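Local atomic coordinates of particle-associated glycoside hydrolase (Acinetobacter phage Fri1, PDB entry 6C72), a protein that probably hydrolyses glycosidic bonds of the Acinetobacter baumannii capsule, acting as a trimeric phage tailspike that clears a path for virus entry. Residues L27-T41 with A53-G67. Numbering follows the deposited sequence.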
loop_
_atom_site.group_PDB
_atom_site.type_symbol
_atom_site.label_atom_id
_atom_site.label_comp_id
_atom_site.label_asym_id
_atom_site.label_seq_id
_atom_site.Cartn_x
_atom_site.Cartn_y
_atom_site.Cartn_z
ATOM N N LEU A 27 -18.673 46.096 -28.464
ATOM C CA LEU A 27 -18.851 45.046 -29.464
ATOM C C LEU A 27 -20.300 44.968 -29.946
ATOM O O LEU A 27 -20.553 44.713 -31.128
ATOM C CB LEU A 27 -18.396 43.705 -28.880
ATOM C CG LEU A 27 -18.223 42.478 -29.782
ATOM C CD1 LEU A 27 -17.175 42.710 -30.863
ATOM C CD2 LEU A 27 -17.862 41.260 -28.936
ATOM N N ARG A 28 -21.264 45.209 -29.052
ATOM C CA ARG A 28 -22.669 45.167 -29.435
ATOM C C ARG A 28 -23.053 46.269 -30.419
ATOM O O ARG A 28 -24.150 46.213 -30.993
ATOM C CB ARG A 28 -23.565 45.262 -28.196
ATOM C CG ARG A 28 -23.479 44.086 -27.262
ATOM C CD ARG A 28 -24.628 44.075 -26.259
ATOM N NE ARG A 28 -24.688 42.792 -25.559
ATOM C CZ ARG A 28 -24.210 42.567 -24.333
ATOM N NH1 ARG A 28 -23.650 43.551 -23.641
ATOM N NH2 ARG A 28 -24.305 41.348 -23.798
ATOM N N LYS A 29 -22.181 47.252 -30.638
ATOM C CA LYS A 29 -22.458 48.359 -31.540
ATOM C C LYS A 29 -21.668 48.250 -32.835
ATOM O O LYS A 29 -21.707 49.168 -33.658
ATOM C CB LYS A 29 -22.168 49.689 -30.845
ATOM C CG LYS A 29 -22.979 49.938 -29.573
ATOM C CD LYS A 29 -22.400 51.122 -28.778
ATOM C CE LYS A 29 -23.283 51.535 -27.596
ATOM N NZ LYS A 29 -24.149 52.722 -27.916
ATOM N N VAL A 30 -20.966 47.141 -33.046
ATOM C CA VAL A 30 -20.106 46.951 -34.207
ATOM C C VAL A 30 -20.556 45.678 -34.905
ATOM O O VAL A 30 -20.680 44.627 -34.270
ATOM C CB VAL A 30 -18.618 46.865 -33.811
ATOM C CG1 VAL A 30 -17.735 46.866 -35.052
ATOM C CG2 VAL A 30 -18.246 47.993 -32.877
ATOM N N LYS A 31 -20.800 45.778 -36.206
ATOM C CA LYS A 31 -21.222 44.655 -37.028
ATOM C C LYS A 31 -20.049 44.058 -37.790
ATOM O O LYS A 31 -19.167 44.782 -38.260
ATOM C CB LYS A 31 -22.290 45.117 -38.012
ATOM C CG LYS A 31 -23.605 45.479 -37.362
ATOM C CD LYS A 31 -24.625 45.868 -38.426
ATOM C CE LYS A 31 -24.923 44.686 -39.336
ATOM N NZ LYS A 31 -26.005 44.968 -40.327
ATOM N N GLY A 32 -20.066 42.737 -37.944
ATOM C CA GLY A 32 -19.016 42.070 -38.687
ATOM C C GLY A 32 -19.171 42.268 -40.182
ATOM O O GLY A 32 -20.277 42.273 -40.717
ATOM N N LEU A 33 -18.035 42.446 -40.860
ATOM C CA LEU A 33 -18.062 42.648 -42.304
ATOM C C LEU A 33 -18.362 41.345 -43.036
ATOM O O LEU A 33 -19.213 41.305 -43.930
ATOM C CB LEU A 33 -16.728 43.229 -42.763
ATOM C CG LEU A 33 -16.365 44.502 -42.000
ATOM C CD1 LEU A 33 -15.005 45.039 -42.428
ATOM C CD2 LEU A 33 -17.458 45.549 -42.190
ATOM N N PHE A 34 -17.694 40.263 -42.652
ATOM C CA PHE A 34 -17.805 38.995 -43.354
ATOM C C PHE A 34 -17.981 37.851 -42.361
ATOM O O PHE A 34 -17.826 38.015 -41.147
ATOM C CB PHE A 34 -16.570 38.751 -44.230
ATOM C CG PHE A 34 -15.267 38.909 -43.494
ATOM C CD1 PHE A 34 -14.656 40.150 -43.390
ATOM C CD2 PHE A 34 -14.656 37.814 -42.903
ATOM C CE1 PHE A 34 -13.458 40.291 -42.715
ATOM C CE2 PHE A 34 -13.463 37.949 -42.228
ATOM C CZ PHE A 34 -12.862 39.187 -42.134
ATOM N N HIS A 35 -18.298 36.676 -42.905
ATOM C CA HIS A 35 -18.529 35.495 -42.082
ATOM C C HIS A 35 -17.264 35.127 -41.314
ATOM O O HIS A 35 -16.181 35.008 -41.892
ATOM C CB HIS A 35 -18.989 34.322 -42.958
ATOM C CG HIS A 35 -19.319 33.072 -42.192
ATOM N ND1 HIS A 35 -20.243 33.041 -41.169
ATOM C CD2 HIS A 35 -18.859 31.803 -42.319
ATOM C CE1 HIS A 35 -20.331 31.810 -40.691
ATOM N NE2 HIS A 35 -19.501 31.039 -41.373
ATOM N N ASN A 36 -17.413 34.968 -40.000
ATOM C CA ASN A 36 -16.327 34.555 -39.114
ATOM C C ASN A 36 -15.180 35.565 -39.136
ATOM O O ASN A 36 -14.004 35.206 -39.222
ATOM C CB ASN A 36 -15.835 33.149 -39.471
ATOM C CG ASN A 36 -16.820 32.064 -39.065
ATOM O OD1 ASN A 36 -17.468 32.154 -38.022
ATOM N ND2 ASN A 36 -16.942 31.031 -39.896
ATOM N N GLN A 37 -15.534 36.844 -39.061
ATOM C CA GLN A 37 -14.545 37.889 -38.849
ATOM C C GLN A 37 -14.080 37.894 -37.399
ATOM O O GLN A 37 -14.859 37.648 -36.476
ATOM C CB GLN A 37 -15.103 39.266 -39.206
ATOM C CG GLN A 37 -14.066 40.374 -39.087
ATOM C CD GLN A 37 -14.630 41.750 -39.347
ATOM O OE1 GLN A 37 -15.841 41.956 -39.316
ATOM N NE2 GLN A 37 -13.749 42.710 -39.584
ATOM N N LYS A 38 -12.799 38.203 -37.209
ATOM C CA LYS A 38 -12.178 38.210 -35.892
ATOM C C LYS A 38 -12.465 39.520 -35.164
ATOM O O LYS A 38 -12.319 40.604 -35.736
ATOM C CB LYS A 38 -10.667 38.035 -36.042
ATOM C CG LYS A 38 -9.866 37.879 -34.756
ATOM C CD LYS A 38 -8.435 37.468 -35.098
ATOM C CE LYS A 38 -7.488 37.629 -33.919
ATOM N NZ LYS A 38 -6.078 37.294 -34.293
ATOM N N ALA A 39 -12.883 39.416 -33.904
ATOM C CA ALA A 39 -13.017 40.565 -33.016
ATOM C C ALA A 39 -12.387 40.234 -31.673
ATOM O O ALA A 39 -12.482 39.100 -31.195
ATOM C CB ALA A 39 -14.468 40.976 -32.804
ATOM N N THR A 40 -11.737 41.227 -31.072
ATOM C CA THR A 40 -11.050 41.062 -29.799
ATOM C C THR A 40 -11.431 42.208 -28.875
ATOM O O THR A 40 -11.246 43.376 -29.224
ATOM C CB THR A 40 -9.534 40.984 -30.004
ATOM O OG1 THR A 40 -9.209 39.731 -30.621
ATOM C CG2 THR A 40 -8.794 41.102 -28.673
ATOM N N THR A 41 -11.997 41.873 -27.721
ATOM C CA THR A 41 -12.335 42.856 -26.700
ATOM C C THR A 41 -11.150 43.092 -25.776
ATOM O O THR A 41 -10.415 42.161 -25.436
ATOM C CB THR A 41 -13.534 42.402 -25.865
ATOM O OG1 THR A 41 -13.269 41.106 -25.315
ATOM C CG2 THR A 41 -14.800 42.365 -26.706
ATOM N N ALA A 53 -11.680 38.839 -24.666
ATOM C CA ALA A 53 -11.886 37.563 -25.335
ATOM C C ALA A 53 -11.851 37.762 -26.849
ATOM O O ALA A 53 -11.692 38.879 -27.355
ATOM C CB ALA A 53 -13.196 36.920 -24.881
ATOM N N THR A 54 -11.973 36.646 -27.565
ATOM C CA THR A 54 -11.970 36.606 -29.019
ATOM C C THR A 54 -13.305 36.065 -29.508
ATOM O O THR A 54 -13.821 35.080 -28.970
ATOM C CB THR A 54 -10.821 35.745 -29.541
ATOM O OG1 THR A 54 -9.582 36.341 -29.148
ATOM C CG2 THR A 54 -10.857 35.641 -31.051
ATOM N N TYR A 55 -13.844 36.697 -30.545
ATOM C CA TYR A 55 -15.168 36.379 -31.052
ATOM C C TYR A 55 -15.127 36.176 -32.559
ATOM O O TYR A 55 -14.241 36.684 -33.252
ATOM C CB TYR A 55 -16.167 37.488 -30.703
ATOM C CG TYR A 55 -16.289 37.751 -29.218
ATOM C CD1 TYR A 55 -15.370 38.558 -28.553
ATOM C CD2 TYR A 55 -17.336 37.202 -28.480
ATOM C CE1 TYR A 55 -15.478 38.799 -27.193
ATOM C CE2 TYR A 55 -17.461 37.447 -27.123
ATOM C CZ TYR A 55 -16.526 38.244 -26.489
ATOM O OH TYR A 55 -16.645 38.487 -25.147
ATOM N N LEU A 56 -16.098 35.412 -33.056
ATOM C CA LEU A 56 -16.292 35.197 -34.484
ATOM C C LEU A 56 -17.681 35.686 -34.883
ATOM O O LEU A 56 -18.677 35.390 -34.212
ATOM C CB LEU A 56 -16.129 33.719 -34.859
ATOM C CG LEU A 56 -14.735 33.100 -34.728
ATOM C CD1 LEU A 56 -14.722 31.673 -35.274
ATOM C CD2 LEU A 56 -13.699 33.957 -35.430
ATOM N N TRP A 57 -17.747 36.420 -35.985
ATOM C CA TRP A 57 -18.993 37.045 -36.406
ATOM C C TRP A 57 -19.898 36.032 -37.097
ATOM O O TRP A 57 -19.463 35.317 -38.003
ATOM C CB TRP A 57 -18.690 38.221 -37.336
ATOM C CG TRP A 57 -19.892 38.872 -37.936
ATOM C CD1 TRP A 57 -20.248 38.870 -39.253
ATOM C CD2 TRP A 57 -20.898 39.625 -37.247
ATOM N NE1 TRP A 57 -21.414 39.575 -39.426
ATOM C CE2 TRP A 57 -21.837 40.046 -38.210
ATOM C CE3 TRP A 57 -21.097 39.980 -35.911
ATOM C CZ2 TRP A 57 -22.961 40.812 -37.879
ATOM C CZ3 TRP A 57 -22.208 40.736 -35.582
ATOM C CH2 TRP A 57 -23.129 41.145 -36.562
ATOM N N ASP A 58 -21.150 35.956 -36.654
ATOM C CA ASP A 58 -22.179 35.162 -37.317
ATOM C C ASP A 58 -23.294 36.126 -37.701
ATOM O O ASP A 58 -24.015 36.626 -36.831
ATOM C CB ASP A 58 -22.692 34.030 -36.419
ATOM C CG ASP A 58 -23.558 33.013 -37.176
ATOM O OD1 ASP A 58 -23.704 33.129 -38.413
ATOM O OD2 ASP A 58 -24.086 32.081 -36.530
ATOM N N ALA A 59 -23.418 36.395 -39.004
ATOM C CA ALA A 59 -24.378 37.393 -39.470
ATOM C C ALA A 59 -25.825 36.950 -39.271
ATOM O O ALA A 59 -26.706 37.793 -39.054
ATOM C CB ALA A 59 -24.121 37.706 -40.944
ATOM N N ASN A 60 -26.092 35.649 -39.311
ATOM C CA ASN A 60 -27.456 35.154 -39.240
ATOM C C ASN A 60 -27.925 34.848 -37.828
ATOM O O ASN A 60 -29.107 34.535 -37.649
ATOM C CB ASN A 60 -27.598 33.897 -40.096
ATOM C CG ASN A 60 -26.982 34.059 -41.464
ATOM O OD1 ASN A 60 -27.237 35.045 -42.165
ATOM N ND2 ASN A 60 -26.153 33.095 -41.852
ATOM N N ASN A 61 -27.047 34.934 -36.829
ATOM C CA ASN A 61 -27.373 34.428 -35.500
ATOM C C ASN A 61 -28.535 35.194 -34.882
ATOM O O ASN A 61 -28.520 36.427 -34.808
ATOM C CB ASN A 61 -26.156 34.527 -34.589
ATOM C CG ASN A 61 -26.342 33.776 -33.294
ATOM O OD1 ASN A 61 -27.022 34.246 -32.384
ATOM N ND2 ASN A 61 -25.704 32.621 -33.185
ATOM N N THR A 62 -29.532 34.443 -34.399
ATOM C CA THR A 62 -30.689 34.987 -33.698
ATOM C C THR A 62 -30.851 34.379 -32.311
ATOM O O THR A 62 -31.917 34.498 -31.705
ATOM C CB THR A 62 -31.966 34.780 -34.507
ATOM O OG1 THR A 62 -32.201 33.374 -34.678
ATOM C CG2 THR A 62 -31.845 35.447 -35.857
ATOM N N ALA A 63 -29.817 33.726 -31.799
ATOM C CA ALA A 63 -29.894 33.174 -30.463
ATOM C C ALA A 63 -29.979 34.301 -29.442
ATOM O O ALA A 63 -29.662 35.460 -29.721
ATOM C CB ALA A 63 -28.675 32.295 -30.169
ATOM N N THR A 64 -30.378 33.944 -28.233
ATOM C CA THR A 64 -30.496 34.943 -27.188
ATOM C C THR A 64 -29.114 35.335 -26.688
ATOM O O THR A 64 -28.240 34.483 -26.497
ATOM C CB THR A 64 -31.348 34.409 -26.039
ATOM O OG1 THR A 64 -32.627 34.014 -26.552
ATOM C CG2 THR A 64 -31.530 35.479 -24.964
ATOM N N ASP A 65 -28.912 36.644 -26.524
ATOM C CA ASP A 65 -27.683 37.152 -25.939
ATOM C C ASP A 65 -27.564 36.632 -24.511
ATOM O O ASP A 65 -28.480 36.798 -23.699
ATOM C CB ASP A 65 -27.685 38.681 -25.982
ATOM C CG ASP A 65 -26.332 39.296 -25.622
ATOM O OD1 ASP A 65 -25.829 39.047 -24.500
ATOM O OD2 ASP A 65 -25.767 40.037 -26.464
ATOM N N ASP A 66 -26.447 35.964 -24.218
ATOM C CA ASP A 66 -26.205 35.377 -22.910
ATOM C C ASP A 66 -25.050 36.053 -22.181
ATOM O O ASP A 66 -24.674 35.610 -21.087
ATOM C CB ASP A 66 -25.927 33.882 -23.064
ATOM C CG ASP A 66 -24.580 33.611 -23.711
ATOM O OD1 ASP A 66 -24.034 34.516 -24.386
ATOM O OD2 ASP A 66 -24.049 32.497 -23.541
ATOM N N GLY A 67 -24.491 37.120 -22.753
ATOM C CA GLY A 67 -23.365 37.807 -22.148
ATOM C C GLY A 67 -22.115 36.962 -22.030
ATOM O O GLY A 67 -21.216 37.313 -21.263
HETATM O O HOH W 1 -14.985 40.321 -23.770
#
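G32 sits over one face of the W57 indole: its CA sits 3.3 Å from the centroid of the five-membered ring, almost on the normal, a CH-pi contact. The backbone N of A59 lies over the opposite face, toward the rim, and F34 O comes up at the edge, 3.2 Å from W57 CD1. The Y55 ring takes L27 CD2 over the centre of one face, 3.7 Å from the centroid; A39 O and T41 OG1 lie at its edge. T41 holds OG1 between its own backbone N and carbonyl carbon (chi1 55°), where it accepts from A53 N (2.8 Å); a water donates to Y55 OH. R28 makes a salt bridge to D65, side-on, NE to OD2 and NH2 to OD1 (2.8 Å), the two planes 41° apart. G67 N reaches the same OD1 from the other face of the carboxylate, closing an Asx turn, while OD2 also accepts from R72 N. Antiparallel strands 38-41 and 54-58 pair through A39 and Y55, hydrogen-bonded both ways. Strand 19-21 flanks the first and 80-83 the second, with W81 against L27, A39 and Y55, in the small N-terminal sheet ahead of the parallel beta-helix body, as in other phage tailspikes; K38 packs on Q20 of a second subunit.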